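Local coordinates for Mll3558 protein (Mesorhizobium loti, PDB 3RD6) that is of unknown function but belongs to the AHA1 (activator of Hsp90 ATPase homologue 1-like) family, of the Bet v 1-like superfamily, at residues A100-V105 / T119-F124. Residues are numbered along the deposited sequence; the frame is centred on the assembly and turned at random.
Sequences ASLTTV and TEQGAF
Thr103 and Glu120 face each other as a non-hydrogen-bonded antiparallel pair, and their side chains meet on the face of the sheet that also carries Ser101. Thr103 OG1 sits beside the backbone N (chi1 -68°), which sets it against the Glu120 chain, 3.2 Å from Glu120 CG. The same Thr103 OG1 donates a weak hydrogen bond to Glu120 OE2, 3.3 Å away. The carboxylate has further partners, OE1 bonding to Tyr89 OH and OE2 to Tyr118 OH, so each oxygen of this buried acid has a tyrosine hydroxyl as partner. An alanine in place of Glu120 would probably leave both tyrosine hydroxyls and Thr103 OG1 without their carboxylate partner. One pair along, Ser101 lies against Gly122, which has no side chain, with their CA atoms 3.9 Å apart.

The opposite face carries Leu102, Thr104 and Gln121, linked by a single water. Leu102 and Gln121 run side by side, CD2 of Leu102 being 3.9 Å from OE1 of Gln121. The water oxygen, 2.7 Å from Gln121 OE1, donates to it, donates weakly to Leu102 O and is hydrogen-bonded to Thr104 OG1. This face meets the second subunit: Gln121 NE2 bonds Gly122 O, and Thr104 OG1 bonds His7 NE2, both of that subunit.

Between the strands, paired backbone bonds at Ala100–Ala123, Leu102–Gln121 and Thr104–Thr119 hold the register; Leu102 N to Gln121 O measures 2.8 Å. These are neighbouring arms of the hairpin 96-110/113-125, flanked by strands 84-93 and 5-16, with helix 131-148 packed over Glu120 through Arg134 and Thr138.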
loop_
_atom_site.group_PDB
_atom_site.type_symbol
_atom_site.label_atom_id
_atom_site.label_comp_id
_atom_site.label_asym_id
_atom_site.label_seq_id
_atom_site.Cartn_x
_atom_site.Cartn_y
_atom_site.Cartn_z
ATOM N N ALA A 100 -4.085 -7.062 1.622
ATOM C CA ALA A 100 -3.099 -6.083 1.149
ATOM C C ALA A 100 -3.395 -4.819 1.929
ATOM O O ALA A 100 -4.544 -4.468 2.132
ATOM C CB ALA A 100 -3.249 -5.822 -0.334
ATOM N N SER A 101 -2.365 -4.140 2.392
ATOM C CA SER A 101 -2.592 -2.931 3.149
ATOM C C SER A 101 -1.448 -1.945 3.044
ATOM O O SER A 101 -0.427 -2.202 2.419
ATOM C CB SER A 101 -2.892 -3.264 4.626
ATOM O OG SER A 101 -2.311 -4.469 5.037
ATOM N N LEU A 102 -1.655 -0.790 3.643
ATOM C CA LEU A 102 -0.663 0.250 3.656
ATOM C C LEU A 102 -0.381 0.557 5.122
ATOM O O LEU A 102 -1.297 0.690 5.934
ATOM C CB LEU A 102 -1.199 1.493 2.947
ATOM C CG LEU A 102 -0.181 2.611 2.734
ATOM C CD1 LEU A 102 0.930 2.086 1.816
ATOM C CD2 LEU A 102 -0.835 3.850 2.150
ATOM N N THR A 103 0.899 0.640 5.455
ATOM C CA THR A 103 1.316 0.952 6.798
ATOM C C THR A 103 2.035 2.273 6.827
ATOM O O THR A 103 2.778 2.619 5.920
ATOM C CB THR A 103 2.251 -0.092 7.354
ATOM O OG1 THR A 103 1.523 -1.309 7.536
ATOM C CG2 THR A 103 2.815 0.353 8.691
ATOM N N THR A 104 1.785 3.016 7.892
ATOM C CA THR A 104 2.406 4.307 8.118
ATOM C C THR A 104 2.843 4.284 9.573
ATOM O O THR A 104 2.075 3.943 10.464
ATOM C CB THR A 104 1.403 5.475 7.901
ATOM O OG1 THR A 104 0.825 5.367 6.595
ATOM C CG2 THR A 104 2.095 6.816 8.032
ATOM N N VAL A 105 4.106 4.605 9.798
ATOM C CA VAL A 105 4.669 4.670 11.142
ATOM C C VAL A 105 5.185 6.094 11.341
ATOM O O VAL A 105 6.068 6.556 10.614
ATOM C CB VAL A 105 5.850 3.708 11.300
ATOM C CG1 VAL A 105 6.397 3.776 12.731
ATOM C CG2 VAL A 105 5.421 2.322 10.922
ATOM N N THR A 119 -0.331 3.435 11.993
ATOM C CA THR A 119 -1.613 3.359 11.290
ATOM C C THR A 119 -1.619 2.336 10.161
ATOM O O THR A 119 -0.703 2.302 9.337
ATOM C CB THR A 119 -1.990 4.723 10.675
ATOM O OG1 THR A 119 -1.945 5.735 11.683
ATOM C CG2 THR A 119 -3.397 4.661 10.074
ATOM N N GLU A 120 -2.668 1.518 10.108
ATOM C CA GLU A 120 -2.773 0.515 9.046
ATOM C C GLU A 120 -4.090 0.502 8.257
ATOM O O GLU A 120 -5.141 0.109 8.774
ATOM C CB GLU A 120 -2.490 -0.888 9.608
ATOM C CG GLU A 120 -1.388 -1.587 8.829
ATOM C CD GLU A 120 -0.947 -2.905 9.430
ATOM O OE1 GLU A 120 -1.697 -3.887 9.311
ATOM O OE2 GLU A 120 0.154 -2.955 10.025
ATOM N N GLN A 121 -4.019 0.941 7.002
ATOM C CA GLN A 121 -5.187 0.962 6.132
ATOM C C GLN A 121 -5.129 -0.328 5.351
ATOM O O GLN A 121 -4.273 -0.499 4.495
ATOM C CB GLN A 121 -5.123 2.170 5.198
ATOM C CG GLN A 121 -5.195 3.489 5.927
ATOM C CD GLN A 121 -4.723 4.653 5.095
ATOM O OE1 GLN A 121 -3.526 4.818 4.856
ATOM N NE2 GLN A 121 -5.661 5.472 4.647
ATOM N N GLY A 122 -6.028 -1.246 5.665
ATOM C CA GLY A 122 -6.002 -2.516 4.980
ATOM C C GLY A 122 -7.208 -2.917 4.167
ATOM O O GLY A 122 -8.304 -2.377 4.282
ATOM N N ALA A 123 -6.970 -3.896 3.316
ATOM C CA ALA A 123 -7.987 -4.464 2.461
ATOM C C ALA A 123 -7.912 -5.978 2.699
ATOM O O ALA A 123 -6.948 -6.629 2.291
ATOM C CB ALA A 123 -7.685 -4.118 0.995
ATOM N N PHE A 124 -8.923 -6.524 3.371
ATOM C CA PHE A 124 -8.954 -7.952 3.680
ATOM C C PHE A 124 -9.800 -8.685 2.654
ATOM O O PHE A 124 -10.942 -8.309 2.387
ATOM C CB PHE A 124 -9.454 -8.154 5.118
ATOM C CG PHE A 124 -8.751 -7.262 6.111
ATOM C CD1 PHE A 124 -9.146 -5.934 6.266
ATOM C CD2 PHE A 124 -7.624 -7.712 6.808
ATOM C CE1 PHE A 124 -8.432 -5.067 7.091
ATOM C CE2 PHE A 124 -6.905 -6.844 7.636
ATOM C CZ PHE A 124 -7.314 -5.516 7.772
HETATM O O HOH W 1 -1.325 3.717 6.080
#